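Local coordinates for HTH hxlR-type domain-containing protein (Enterococcus faecalis, PDB 1Z7U), which probably binds DNA as a dimeric winged helix-turn-helix transcriptional regulator of the HxlR family, though its target genes are not established, at residues A[26-31]-A[63-68]; A[16-21]-A[87-92]. All coordinates share one frame; numbering follows the deposited sequence.

Starting at the N terminus, helix 8-17 runs out into the turn at 18-21, whose residues T18 and I19 meet the long C-terminal helix 84-110 in contact 2, closing a large loop that takes in the whole winged helix-turn-helix. Nested inside that loop is contact 1: helix 24-33, which comes next, packs against L65, just after helix 50-63, and V66, the first residue of wing strand 66-71, after an excursion through helices 38-44 and 50-63. The two contacts share one hydrophobic core. L65 joins them, its CD2 lying 3.5 Å from CD2 of L89 and its CD1 3.5 Å from the carbonyl O of T18. Both contacts also touch the second subunit.

Contact 1: A[26-31]-A[63-68]; sequences SLMDEL and DGLVHR
Two pairs of apolar side chains join helix 26-31 to the entry of the wing: M28, a selenomethionine, meets L65, and L31 meets V66. The L31 and V66 side chains run at about a right angle to each other and touch by single methyl groups, CD1 of L31 lying 3.5 Å from CG2 of V66. M28 approaches L65 more loosely and obliquely. Its chain leaves the helix extended, then bends at the selenium (chi3 -81°), which swings CE round to L65 CD2 at 4.1 Å. All four residues are buried, and the contact is van der Waals packing of apolar groups. Just before it, G64 ends helix 50-63 in a Schellman motif; its positive phi (93°) turns the chain out of the helix, and in the residues that follow, L65 and V66, the CB atoms face helix 24-33. This is the step from the second helix of the helix-turn-helix, presumably the recognition helix, into the wing. Around the contact, M60 of helix 50-63 packs on V66, L82 of strand 77-82 lies on L31, and Y90 and L93 of helix 84-110 close over M28, while W99 of the second subunit reaches L65.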
# COMPACT_ATOMS: atom_id res chain seq x y z
N SER A 26 -11.79 -4.15 7.50
CA SER A 26 -13.17 -3.79 7.90
C SER A 26 -13.22 -3.09 9.25
O SER A 26 -13.94 -2.10 9.41
CB SER A 26 -14.07 -5.02 7.93
OG SER A 26 -14.26 -5.52 6.62
N LEU A 27 -12.47 -3.61 10.22
CA LEU A 27 -12.34 -3.00 11.54
C LEU A 27 -11.87 -1.56 11.48
O LEU A 27 -12.45 -0.68 12.12
CB LEU A 27 -11.37 -3.80 12.40
CG LEU A 27 -11.88 -4.59 13.61
CD1 LEU A 27 -13.37 -4.76 13.63
CD2 LEU A 27 -11.18 -5.93 13.70
N MSE A 28 -10.82 -1.33 10.70
CA MSE A 28 -10.27 -0.01 10.46
C MSE A 28 -11.29 0.95 9.82
O MSE A 28 -11.36 2.12 10.21
CB MSE A 28 -8.99 -0.12 9.62
CG MSE A 28 -8.43 1.20 9.15
SE MSE A 28 -6.64 1.04 8.36
CE MSE A 28 -5.58 0.99 10.07
N ASP A 29 -12.05 0.44 8.83
CA ASP A 29 -13.14 1.21 8.21
C ASP A 29 -14.17 1.66 9.24
O ASP A 29 -14.61 2.80 9.22
CB ASP A 29 -13.85 0.39 7.12
CG ASP A 29 -13.16 0.46 5.76
OD1 ASP A 29 -12.32 1.34 5.53
OD2 ASP A 29 -13.48 -0.40 4.90
N GLU A 30 -14.54 0.76 10.15
CA GLU A 30 -15.50 1.07 11.22
C GLU A 30 -14.96 2.10 12.19
O GLU A 30 -15.67 3.01 12.58
CB GLU A 30 -15.92 -0.19 11.98
CG GLU A 30 -16.79 -1.15 11.19
CD GLU A 30 -18.08 -0.52 10.70
OE1 GLU A 30 -18.66 0.30 11.46
OE2 GLU A 30 -18.50 -0.82 9.56
N LEU A 31 -13.70 1.96 12.57
CA LEU A 31 -13.08 2.89 13.50
C LEU A 31 -12.80 4.25 12.89
O LEU A 31 -12.82 5.27 13.58
CB LEU A 31 -11.81 2.29 14.12
CG LEU A 31 -12.02 1.00 14.92
CD1 LEU A 31 -10.71 0.51 15.51
CD2 LEU A 31 -13.06 1.18 16.01
N ASP A 63 0.09 -3.52 17.65
CA ASP A 63 0.81 -2.97 16.52
C ASP A 63 0.78 -1.45 16.49
O ASP A 63 1.51 -0.84 15.71
CB ASP A 63 0.27 -3.54 15.20
CG ASP A 63 0.63 -5.00 15.01
OD1 ASP A 63 1.52 -5.49 15.73
OD2 ASP A 63 0.03 -5.67 14.14
N GLY A 64 -0.06 -0.85 17.33
CA GLY A 64 -0.12 0.61 17.48
C GLY A 64 -1.15 1.29 16.59
O GLY A 64 -1.05 2.48 16.33
N LEU A 65 -2.14 0.53 16.12
CA LEU A 65 -3.11 1.07 15.16
C LEU A 65 -4.41 1.47 15.84
O LEU A 65 -5.12 2.35 15.36
CB LEU A 65 -3.43 0.04 14.08
CG LEU A 65 -2.35 -0.42 13.11
CD1 LEU A 65 -2.86 -1.64 12.37
CD2 LEU A 65 -2.03 0.70 12.17
N VAL A 66 -4.71 0.80 16.95
CA VAL A 66 -5.97 0.97 17.66
C VAL A 66 -5.70 1.34 19.11
O VAL A 66 -4.81 0.78 19.75
CB VAL A 66 -6.82 -0.33 17.55
CG1 VAL A 66 -7.93 -0.37 18.60
CG2 VAL A 66 -7.40 -0.46 16.15
N HIS A 67 -6.44 2.33 19.61
CA HIS A 67 -6.40 2.73 21.01
C HIS A 67 -7.63 2.15 21.71
O HIS A 67 -8.74 2.21 21.17
CB HIS A 67 -6.36 4.25 21.13
CG HIS A 67 -6.15 4.74 22.53
ND1 HIS A 67 -7.18 5.18 23.34
CD2 HIS A 67 -5.02 4.87 23.28
CE1 HIS A 67 -6.70 5.55 24.51
NE2 HIS A 67 -5.39 5.37 24.50
N ARG A 68 -7.40 1.57 22.88
CA ARG A 68 -8.48 1.07 23.73
C ARG A 68 -8.55 1.90 25.01
O ARG A 68 -7.58 1.94 25.77
CB ARG A 68 -8.26 -0.39 24.08
CG ARG A 68 -9.52 -1.07 24.53
CD ARG A 68 -9.26 -2.46 25.09
NE ARG A 68 -9.23 -2.38 26.54
CZ ARG A 68 -10.01 -3.06 27.37
NH1 ARG A 68 -9.89 -2.87 28.66
NH2 ARG A 68 -10.89 -3.95 26.91

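Contact 2: A[16-21]-A[87-92]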
# COMPACT_ATOMS: atom_id res chain seq x y z
N LEU A 16 2.03 -3.90 5.69
CA LEU A 16 0.88 -4.70 5.27
C LEU A 16 0.52 -5.81 6.26
O LEU A 16 -0.65 -6.13 6.45
CB LEU A 16 1.07 -5.29 3.87
CG LEU A 16 1.04 -4.37 2.64
CD1 LEU A 16 1.60 -5.10 1.43
CD2 LEU A 16 -0.37 -3.81 2.34
N SER A 17 1.54 -6.40 6.88
CA SER A 17 1.37 -7.47 7.86
C SER A 17 0.58 -7.02 9.09
O SER A 17 -0.01 -7.84 9.79
CB SER A 17 2.73 -8.05 8.27
OG SER A 17 3.37 -7.25 9.26
N THR A 18 0.58 -5.72 9.38
CA THR A 18 -0.24 -5.19 10.49
C THR A 18 -1.74 -5.04 10.13
O THR A 18 -2.57 -4.82 11.03
CB THR A 18 0.29 -3.83 11.02
OG1 THR A 18 0.05 -2.79 10.06
CG2 THR A 18 1.77 -3.92 11.31
N ILE A 19 -2.09 -5.16 8.85
CA ILE A 19 -3.43 -4.83 8.40
C ILE A 19 -4.07 -5.84 7.42
O ILE A 19 -5.21 -5.66 6.98
CB ILE A 19 -3.45 -3.38 7.81
CG1 ILE A 19 -4.87 -2.76 7.88
CG2 ILE A 19 -2.83 -3.33 6.38
CD1 ILE A 19 -5.46 -2.75 9.29
N ASN A 20 -3.35 -6.90 7.07
CA ASN A 20 -3.81 -7.80 6.02
C ASN A 20 -4.60 -9.00 6.56
O ASN A 20 -5.29 -9.70 5.80
CB ASN A 20 -2.65 -8.22 5.09
CG ASN A 20 -1.56 -9.00 5.81
OD1 ASN A 20 -1.71 -9.39 6.97
ND2 ASN A 20 -0.46 -9.25 5.10
N GLY A 21 -4.51 -9.21 7.87
CA GLY A 21 -5.26 -10.26 8.56
C GLY A 21 -6.77 -10.10 8.42
O GLY A 21 -7.28 -8.99 8.21
N TYR A 87 -4.77 6.26 11.74
CA TYR A 87 -5.24 7.20 10.73
C TYR A 87 -4.28 7.36 9.55
O TYR A 87 -4.71 7.45 8.40
CB TYR A 87 -5.53 8.57 11.37
CG TYR A 87 -6.83 8.62 12.12
CD1 TYR A 87 -8.05 8.58 11.44
CD2 TYR A 87 -6.86 8.70 13.50
CE1 TYR A 87 -9.26 8.62 12.11
CE2 TYR A 87 -8.07 8.75 14.19
CZ TYR A 87 -9.26 8.71 13.48
OH TYR A 87 -10.47 8.75 14.14
N ALA A 88 -2.98 7.42 9.82
CA ALA A 88 -1.98 7.53 8.76
C ALA A 88 -2.01 6.31 7.83
O ALA A 88 -1.92 6.48 6.62
CB ALA A 88 -0.57 7.76 9.34
N LEU A 89 -2.16 5.10 8.39
CA LEU A 89 -2.22 3.88 7.56
C LEU A 89 -3.53 3.81 6.79
O LEU A 89 -3.55 3.43 5.61
CB LEU A 89 -2.03 2.62 8.40
CG LEU A 89 -1.91 1.26 7.67
CD1 LEU A 89 -0.83 1.23 6.58
CD2 LEU A 89 -1.61 0.19 8.70
N TYR A 90 -4.62 4.22 7.44
CA TYR A 90 -5.89 4.37 6.75
C TYR A 90 -5.74 5.21 5.48
O TYR A 90 -6.24 4.82 4.43
CB TYR A 90 -6.97 4.95 7.67
CG TYR A 90 -8.28 5.12 6.95
CD1 TYR A 90 -9.24 4.12 6.98
CD2 TYR A 90 -8.55 6.26 6.19
CE1 TYR A 90 -10.44 4.26 6.29
CE2 TYR A 90 -9.72 6.41 5.50
CZ TYR A 90 -10.68 5.41 5.57
OH TYR A 90 -11.87 5.57 4.89
N ASP A 91 -5.06 6.35 5.58
CA ASP A 91 -4.81 7.25 4.45
C ASP A 91 -3.94 6.66 3.34
O ASP A 91 -4.23 6.87 2.16
CB ASP A 91 -4.16 8.55 4.94
CG ASP A 91 -5.12 9.46 5.70
OD1 ASP A 91 -6.36 9.22 5.68
OD2 ASP A 91 -4.62 10.44 6.31
N ALA A 92 -2.88 5.95 3.72
CA ALA A 92 -2.01 5.23 2.76
C ALA A 92 -2.79 4.16 2.02
O ALA A 92 -2.65 4.01 0.81
CB ALA A 92 -0.80 4.61 3.47
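The backbones here stay well apart, with the nearest CA atoms, those of I19 and L89, 8.8 Å from each other. Segment 16-21 is where helix 8-17 gives way to the turn leading into helix 24-33, and I19 N still bonds to L16 O at 3.0 Å; segment 87-92 is regular helix within the long C-terminal helix 84-110. In this winged helix-turn-helix domain the contact therefore joins the N-terminal helix's end to the helix that follows the wing. L89 bridges the gap. With its CG opposite the backbone N (chi1 -173°), the side chain stretches off its helix, and its CD2 methyl rests against both T18 and I19. I19 presents its branching carbon, CB, at 4.1 Å from that methyl, so the contact is made close to its backbone, while its side chain also packs on M28 and K24 of helix 24-33 and on M60. L96 of the second subunit touches L89 too, which places this buried patch next to the dimer interface; W99 of that subunit packs on T18. The threonine has a polar job as well: its hydroxyl is hydrogen-bonded to the carbonyl O of A15, back in the last turn of helix 8-17. That same oxygen, T18 OG1, rests 3.7 Å from CD2 of L89.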